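Local coordinates for N-acetylneuraminic acid outer membrane channel protein NanC (Escherichia coli, PDB 2WJR) that forms a monomeric, weakly anion-selective beta-barrel channel that lets N-acetylneuraminic acid, a sialic acid, enter the bacterium across the outer membrane, at residues Y150-H161 / R191-N200. The protein carries 1 engineered substitution. Sequence-based numbering, arbitrary orientation.
Sequences YSKQNDYRYANH and RQGVYNGRDN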
ATOM      1  N   TYR A 150      -0.569 -11.184  -2.274  1.00 18.18           N
ATOM      2  CA  TYR A 150      -0.358 -11.675  -0.926  1.00 18.24           C
ATOM      3  C   TYR A 150      -1.088 -12.983  -0.695  1.00 18.17           C
ATOM      4  O   TYR A 150      -2.120 -13.240  -1.307  1.00 17.43           O
ATOM      5  CB  TYR A 150      -0.720 -10.650   0.145  1.00 18.26           C
ATOM      6  CG  TYR A 150      -1.901  -9.773  -0.123  1.00 19.44           C
ATOM      7  CD1 TYR A 150      -3.187 -10.298  -0.161  1.00 18.45           C
ATOM      8  CD2 TYR A 150      -1.753  -8.412  -0.281  1.00 20.43           C
ATOM      9  CE1 TYR A 150      -4.290  -9.492  -0.352  1.00 19.70           C
ATOM     10  CE2 TYR A 150      -2.842  -7.594  -0.482  1.00 20.48           C
ATOM     11  CZ  TYR A 150      -4.126  -8.140  -0.523  1.00 22.04           C
ATOM     12  OH  TYR A 150      -5.231  -7.333  -0.743  1.00 21.57           O
ATOM     13  N   SER A 151      -0.511 -13.780   0.179  1.00 19.24           N
ATOM     14  CA  SER A 151      -1.029 -15.117   0.489  1.00 20.41           C
ATOM     15  C   SER A 151      -0.947 -15.385   1.970  1.00 19.99           C
ATOM     16  O   SER A 151      -0.101 -14.841   2.676  1.00 20.02           O
ATOM     17  CB  SER A 151      -0.222 -16.180  -0.265  1.00 20.91           C
ATOM     18  OG  SER A 151       1.108 -16.184   0.189  1.00 24.67           O
ATOM     19  N   LYS A 152      -1.846 -16.241   2.445  1.00 20.41           N
ATOM     20  CA  LYS A 152      -1.928 -16.587   3.844  1.00 20.48           C
ATOM     21  C   LYS A 152      -0.933 -17.644   4.216  1.00 20.78           C
ATOM     22  O   LYS A 152      -0.763 -18.641   3.501  1.00 21.00           O
ATOM     23  CB  LYS A 152      -3.337 -17.117   4.178  1.00 20.60           C
ATOM     24  CG  LYS A 152      -4.460 -16.196   3.809  1.00 19.47           C
ATOM     25  CD  LYS A 152      -4.420 -14.934   4.619  1.00 21.18           C
ATOM     26  CE  LYS A 152      -5.738 -14.207   4.670  1.00 21.31           C
ATOM     27  NZ  LYS A 152      -5.670 -13.051   5.567  1.00 21.05           N
ATOM     28  N   GLN A 153      -0.285 -17.458   5.358  1.00 20.67           N
ATOM     29  CA  GLN A 153       0.601 -18.478   5.872  1.00 21.98           C
ATOM     30  C   GLN A 153      -0.219 -19.611   6.544  1.00 22.18           C
ATOM     31  O   GLN A 153       0.131 -20.786   6.443  1.00 21.37           O
ATOM     32  CB  GLN A 153       1.581 -17.866   6.866  1.00 21.78           C
ATOM     33  CG  GLN A 153       2.500 -18.840   7.556  1.00 24.67           C
ATOM     34  CD  GLN A 153       3.572 -18.131   8.365  1.00 30.02           C
ATOM     35  OE1 GLN A 153       3.275 -17.256   9.191  1.00 29.79           O
ATOM     36  NE2 GLN A 153       4.827 -18.492   8.121  1.00 33.31           N
ATOM     37  N   ASN A 154      -1.291 -19.232   7.227  1.00 22.49           N
ATOM     38  CA  ASN A 154      -2.057 -20.168   8.077  1.00 22.54           C
ATOM     39  C   ASN A 154      -3.472 -20.373   7.535  1.00 23.11           C
ATOM     40  O   ASN A 154      -3.768 -19.976   6.409  1.00 22.70           O
ATOM     41  CB  ASN A 154      -2.042 -19.655   9.518  1.00 21.80           C
ATOM     42  CG  ASN A 154      -0.684 -19.766  10.152  1.00 21.82           C
ATOM     43  OD1 ASN A 154       0.021 -20.748   9.936  1.00 24.07           O
ATOM     44  ND2 ASN A 154      -0.294 -18.757  10.941  1.00 25.18           N
ATOM     45  N   ASP A 155      -4.366 -20.982   8.320  1.00 23.05           N
ATOM     46  CA  ASP A 155      -5.661 -21.421   7.784  1.00 23.77           C
ATOM     47  C   ASP A 155      -6.705 -20.316   7.801  1.00 23.33           C
ATOM     48  O   ASP A 155      -7.681 -20.373   8.541  1.00 23.34           O
ATOM     49  CB  ASP A 155      -6.148 -22.665   8.561  1.00 24.21           C
ATOM     50  CG  ASP A 155      -7.414 -23.257   7.992  1.00 26.95           C
ATOM     51  OD1 ASP A 155      -7.733 -22.985   6.806  1.00 24.94           O
ATOM     52  OD2 ASP A 155      -8.096 -24.012   8.748  1.00 28.28           O
ATOM     53  N   TYR A 156      -6.479 -19.304   6.968  1.00 23.12           N
ATOM     54  CA  TYR A 156      -7.365 -18.171   6.811  1.00 22.83           C
ATOM     55  C   TYR A 156      -7.625 -17.917   5.350  1.00 22.94           C
ATOM     56  O   TYR A 156      -6.968 -18.493   4.490  1.00 23.31           O
ATOM     57  CB  TYR A 156      -6.734 -16.922   7.415  1.00 23.02           C
ATOM     58  CG  TYR A 156      -6.491 -17.007   8.893  1.00 21.36           C
ATOM     59  CD1 TYR A 156      -7.470 -16.618   9.799  1.00 20.08           C
ATOM     60  CD2 TYR A 156      -5.288 -17.444   9.383  1.00 21.39           C
ATOM     61  CE1 TYR A 156      -7.251 -16.695  11.166  1.00 20.31           C
ATOM     62  CE2 TYR A 156      -5.051 -17.505  10.727  1.00 20.21           C
ATOM     63  CZ  TYR A 156      -6.051 -17.135  11.618  1.00 21.20           C
ATOM     64  OH  TYR A 156      -5.786 -17.188  12.951  1.00 21.63           O
ATOM     65  N   ARG A 157      -8.569 -17.037   5.064  1.00 22.39           N
ATOM     66  CA  ARG A 157      -8.857 -16.699   3.689  1.00 23.19           C
ATOM     67  C   ARG A 157      -9.138 -15.220   3.531  1.00 23.15           C
ATOM     68  O   ARG A 157      -9.516 -14.552   4.480  1.00 22.83           O
ATOM     69  CB  ARG A 157     -10.041 -17.524   3.161  1.00 23.64           C
ATOM     70  CG  ARG A 157     -11.368 -17.165   3.792  1.00 25.59           C
ATOM     71  CD  ARG A 157     -12.508 -17.996   3.171  1.00 29.62           C
ATOM     72  NE  ARG A 157     -13.826 -17.631   3.671  1.00 29.85           N
ATOM     73  CZ  ARG A 157     -14.534 -16.566   3.293  1.00 33.22           C
ATOM     74  NH1 ARG A 157     -15.747 -16.366   3.809  1.00 34.70           N
ATOM     75  NH2 ARG A 157     -14.054 -15.696   2.410  1.00 35.05           N
ATOM     76  N   TYR A 158      -8.958 -14.735   2.307  1.00 22.93           N
ATOM     77  CA  TYR A 158      -9.411 -13.415   1.918  1.00 22.97           C
ATOM     78  C   TYR A 158     -10.882 -13.478   1.525  1.00 23.43           C
ATOM     79  O   TYR A 158     -11.474 -14.568   1.372  1.00 24.90           O
ATOM     80  CB  TYR A 158      -8.538 -12.883   0.756  1.00 22.47           C
ATOM     81  CG  TYR A 158      -7.118 -12.651   1.212  1.00 22.02           C
ATOM     82  CD1 TYR A 158      -6.098 -13.544   0.884  1.00 21.83           C
ATOM     83  CD2 TYR A 158      -6.803 -11.586   2.046  1.00 21.88           C
ATOM     84  CE1 TYR A 158      -4.800 -13.361   1.333  1.00 22.09           C
ATOM     85  CE2 TYR A 158      -5.495 -11.390   2.509  1.00 22.44           C
ATOM     86  CZ  TYR A 158      -4.496 -12.285   2.157  1.00 23.05           C
ATOM     87  OH  TYR A 158      -3.171 -12.122   2.575  1.00 21.33           O
ATOM     88  N   ALA A 159     -11.468 -12.309   1.385  1.00 23.02           N
ATOM     89  CA  ALA A 159     -12.885 -12.156   1.090  1.00 23.24           C
ATOM     90  C   ALA A 159     -13.230 -12.648  -0.322  1.00 24.00           C
ATOM     91  O   ALA A 159     -14.403 -12.653  -0.717  1.00 24.52           O
ATOM     92  CB  ALA A 159     -13.282 -10.703   1.286  1.00 22.92           C
ATOM     93  N   ASN A 160     -12.207 -13.059  -1.083  1.00 23.58           N
ATOM     94  CA  ASN A 160     -12.424 -13.648  -2.400  1.00 23.66           C
ATOM     95  C   ASN A 160     -12.484 -15.183  -2.319  1.00 24.11           C
ATOM     96  O   ASN A 160     -12.431 -15.850  -3.332  1.00 23.94           O
ATOM     97  CB  ASN A 160     -11.311 -13.216  -3.364  1.00 23.95           C
ATOM     98  CG  ASN A 160      -9.950 -13.740  -2.951  1.00 22.36           C
ATOM     99  OD1 ASN A 160      -9.772 -14.280  -1.850  1.00 23.62           O
ATOM    100  ND2 ASN A 160      -8.964 -13.574  -3.833  1.00 23.45           N
ATOM    101  N   HIS A 161     -12.537 -15.719  -1.103  1.00 24.60           N
ATOM    102  CA  HIS A 161     -12.605 -17.179  -0.844  1.00 25.41           C
ATOM    103  C   HIS A 161     -11.384 -17.961  -1.265  1.00 25.27           C
ATOM    104  O   HIS A 161     -11.454 -19.171  -1.450  1.00 24.77           O
ATOM    105  CB  HIS A 161     -13.909 -17.780  -1.411  1.00 26.04           C
ATOM    106  CG  HIS A 161     -15.120 -17.297  -0.681  1.00 28.14           C
ATOM    107  ND1 HIS A 161     -15.819 -18.087   0.212  1.00 30.77           N
ATOM    108  CD2 HIS A 161     -15.715 -16.079  -0.652  1.00 30.46           C
ATOM    109  CE1 HIS A 161     -16.811 -17.385   0.731  1.00 31.57           C
ATOM    110  NE2 HIS A 161     -16.769 -16.162   0.228  1.00 31.01           N
ATOM    111  N   ARG A 191     -11.624  -9.746  -5.841  1.00 24.14           N
ATOM    112  CA  ARG A 191     -12.998  -9.860  -5.342  1.00 24.86           C
ATOM    113  C   ARG A 191     -13.008  -9.822  -3.816  1.00 24.94           C
ATOM    114  O   ARG A 191     -13.371 -10.793  -3.172  1.00 24.73           O
ATOM    115  CB  ARG A 191     -13.623 -11.145  -5.863  1.00 25.30           C
ATOM    116  CG  ARG A 191     -13.735 -11.182  -7.384  1.00 27.03           C
ATOM    117  CD  ARG A 191     -14.651 -12.352  -7.815  1.00 30.87           C
ATOM    118  NE  ARG A 191     -16.011 -12.100  -7.334  1.00 34.52           N
ATOM    119  CZ  ARG A 191     -16.874 -11.253  -7.911  1.00 37.17           C
ATOM    120  NH1 ARG A 191     -18.094 -11.072  -7.393  1.00 39.58           N
ATOM    121  NH2 ARG A 191     -16.549 -10.604  -9.022  1.00 38.16           N
ATOM    122  N   GLN A 192     -12.616  -8.682  -3.247  1.00 24.62           N
ATOM    123  CA  GLN A 192     -12.425  -8.554  -1.806  1.00 24.85           C
ATOM    124  C   GLN A 192     -13.407  -7.570  -1.177  1.00 25.37           C
ATOM    125  O   GLN A 192     -13.268  -7.210   0.003  1.00 25.15           O
ATOM    126  CB  GLN A 192     -10.982  -8.125  -1.495  1.00 24.32           C
ATOM    127  CG  GLN A 192      -9.983  -9.246  -1.658  1.00 22.92           C
ATOM    128  CD  GLN A 192      -8.600  -8.907  -1.124  1.00 22.06           C
ATOM    129  OE1 GLN A 192      -8.208  -9.379  -0.061  1.00 23.47           O
ATOM    130  NE2 GLN A 192      -7.853  -8.080  -1.864  1.00 20.37           N
ATOM    131  N   GLY A 193     -14.399  -7.152  -1.957  1.00 26.43           N
ATOM    132  CA  GLY A 193     -15.433  -6.272  -1.440  1.00 27.54           C
ATOM    133  C   GLY A 193     -16.308  -7.074  -0.483  1.00 28.99           C
ATOM    134  O   GLY A 193     -16.532  -8.284  -0.685  1.00 28.17           O
ATOM    135  N   VAL A 194     -16.742  -6.406   0.581  1.00 30.57           N
ATOM    136  CA  VAL A 194     -17.647  -6.976   1.572  1.00 32.20           C
ATOM    137  C   VAL A 194     -18.728  -5.934   1.818  1.00 34.11           C
ATOM    138  O   VAL A 194     -18.428  -4.785   2.150  1.00 33.82           O
ATOM    139  CB  VAL A 194     -16.938  -7.307   2.909  1.00 32.42           C
ATOM    140  CG1 VAL A 194     -17.920  -7.945   3.900  1.00 31.98           C
ATOM    141  CG2 VAL A 194     -15.750  -8.238   2.671  1.00 31.52           C
ATOM    142  N   TYR A 195     -19.979  -6.340   1.618  1.00 36.09           N
ATOM    143  CA  TYR A 195     -21.131  -5.469   1.809  1.00 37.64           C
ATOM    144  C   TYR A 195     -22.162  -6.236   2.631  1.00 38.87           C
ATOM    145  O   TYR A 195     -22.688  -7.244   2.168  1.00 38.32           O
ATOM    146  CB  TYR A 195     -21.700  -5.071   0.451  1.00 37.88           C
ATOM    147  CG  TYR A 195     -22.820  -4.055   0.495  1.00 40.68           C
ATOM    148  CD1 TYR A 195     -22.630  -2.791   1.059  1.00 43.53           C
ATOM    149  CD2 TYR A 195     -24.072  -4.345  -0.054  1.00 43.33           C
ATOM    150  CE1 TYR A 195     -23.664  -1.857   1.091  1.00 44.82           C
ATOM    151  CE2 TYR A 195     -25.104  -3.417  -0.027  1.00 44.47           C
ATOM    152  CZ  TYR A 195     -24.895  -2.180   0.547  1.00 45.49           C
ATOM    153  OH  TYR A 195     -25.916  -1.258   0.564  1.00 47.81           O
ATOM    154  N   ASN A 196     -22.411  -5.778   3.860  1.00 40.44           N
ATOM    155  CA  ASN A 196     -23.409  -6.392   4.754  1.00 41.44           C
ATOM    156  C   ASN A 196     -23.171  -7.870   5.008  1.00 41.39           C
ATOM    157  O   ASN A 196     -24.083  -8.680   4.837  1.00 41.79           O
ATOM    158  CB  ASN A 196     -24.817  -6.232   4.174  1.00 42.02           C
ATOM    159  CG  ASN A 196     -25.278  -4.803   4.163  1.00 44.02           C
ATOM    160  OD1 ASN A 196     -25.379  -4.170   5.211  1.00 46.96           O
ATOM    161  ND2 ASN A 196     -25.572  -4.283   2.977  1.00 46.71           N
ATOM    162  N   GLY A 197     -21.951  -8.225   5.391  1.00 41.23           N
ATOM    163  CA  GLY A 197     -21.595  -9.634   5.613  1.00 40.84           C
ATOM    164  C   GLY A 197     -21.427 -10.471   4.345  1.00 40.30           C
ATOM    165  O   GLY A 197     -20.934 -11.596   4.412  1.00 41.19           O
ATOM    166  N   ARG A 198     -21.839  -9.941   3.197  1.00 38.94           N
ATOM    167  CA  ARG A 198     -21.706 -10.649   1.922  1.00 37.75           C
ATOM    168  C   ARG A 198     -20.351 -10.286   1.299  1.00 36.48           C
ATOM    169  O   ARG A 198     -20.087  -9.122   1.033  1.00 36.56           O
ATOM    170  CB  ARG A 198     -22.839 -10.244   0.987  1.00 37.93           C
ATOM    171  CG  ARG A 198     -22.896 -10.987  -0.371  1.00 38.67           C
ATOM    172  CD  ARG A 198     -22.915  -9.979  -1.502  1.00 39.86           C
ATOM    173  NE  ARG A 198     -23.417 -10.446  -2.795  1.00 39.42           N
ATOM    174  CZ  ARG A 198     -22.769 -11.256  -3.627  1.00 40.15           C
ATOM    175  NH1 ARG A 198     -21.584 -11.784  -3.302  1.00 42.32           N
ATOM    176  NH2 ARG A 198     -23.321 -11.570  -4.788  1.00 37.43           N
ATOM    177  N   ASP A 199     -19.512 -11.280   1.046  1.00 35.13           N
ATOM    178  CA  ASP A 199     -18.166 -11.010   0.509  1.00 33.86           C
ATOM    179  C   ASP A 199     -18.048 -11.449  -0.943  1.00 33.01           C
ATOM    180  O   ASP A 199     -19.063 -11.655  -1.606  1.00 32.61           O
ATOM    181  CB  ASP A 199     -17.086 -11.605   1.414  1.00 33.19           C
ATOM    182  CG  ASP A 199     -17.144 -13.114   1.518  1.00 33.04           C
ATOM    183  OD1 ASP A 199     -16.351 -13.643   2.307  1.00 33.05           O
ATOM    184  OD2 ASP A 199     -17.953 -13.783   0.840  1.00 30.56           O
ATOM    185  N   ASN A 200     -16.820 -11.549  -1.460  1.00 32.32           N
ATOM    186  CA  ASN A 200     -16.588 -12.033  -2.834  1.00 31.47           C
ATOM    187  C   ASN A 200     -17.162 -11.085  -3.886  1.00 31.31           C
ATOM    188  O   ASN A 200     -17.593 -11.507  -4.969  1.00 32.34           O
ATOM    189  CB  ASN A 200     -17.164 -13.454  -3.000  1.00 31.71           C
ATOM    190  CG  ASN A 200     -16.374 -14.313  -3.999  1.00 31.22           C
ATOM    191  OD1 ASN A 200     -15.574 -13.816  -4.781  1.00 30.77           O
ATOM    192  ND2 ASN A 200     -16.623 -15.615  -3.970  1.00 30.90           N
TER
HETATM  193  O   HOH W   1     -10.009  -9.905   1.897  1.00 22.21           O
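Asp199 OD1 is gripped by both terminal nitrogens of Arg157, NH2 at 3.1 Å and NH1 at 3.2 Å, end-on and within the guanidinium plane, in a salt bridge between the loop after strand 141-152 and the hairpin 193-200, at the extracellular end of the barrel. The other carboxylate oxygen goes to His161, whose NE2 donates to Asp199 OD2 over 2.7 Å, its ring turned 81° from the carboxylate. Arg157 NH2 also lies over the centre of the His161 ring, 3.4 Å above its plane. The Arg157 chain, extended from CG to NE, carries the guanidinium across to Asp199. NH2 makes a second bond, to Tyr158 O; His161 N reaches that same carbonyl from the opposite face, closing the type I turn Tyr158–His161. An alanine in place of Asp199 would probably leave the Arg157 guanidinium without its carboxylate mate and the His161 ring freer to turn.

Next to the carboxylate, Ala159 CB packs against Val194 CG2 at 3.8 Å, and Asn200 N makes a weak bond to Ala159 O. Farther along, Gln192, extended beyond CG, runs alongside Tyr158 and sends NE2 to Tyr150 OH, a nearly straight bond (173°) of 2.9 Å in the amide plane. NE2 also donates to Leu189 O, while Tyr150 OH is bonded to Glu167, tying the amide to the neighbouring strand 164-174. A water bridges Gln192 OE1 and Ala159 N. Tyr158 is sandwiched between Tyr150 CE1 on one face and Lys152 CE on the other, which would limit its tilting.

Loop and hairpin are thus joined chiefly by polar bonds. Facing an arginine and a histidine, the carboxylate is likely to stay ionised; it would favour a protonated imidazole, but the guanidinium over the ring would oppose one, leaving the histidine's charge unsettled.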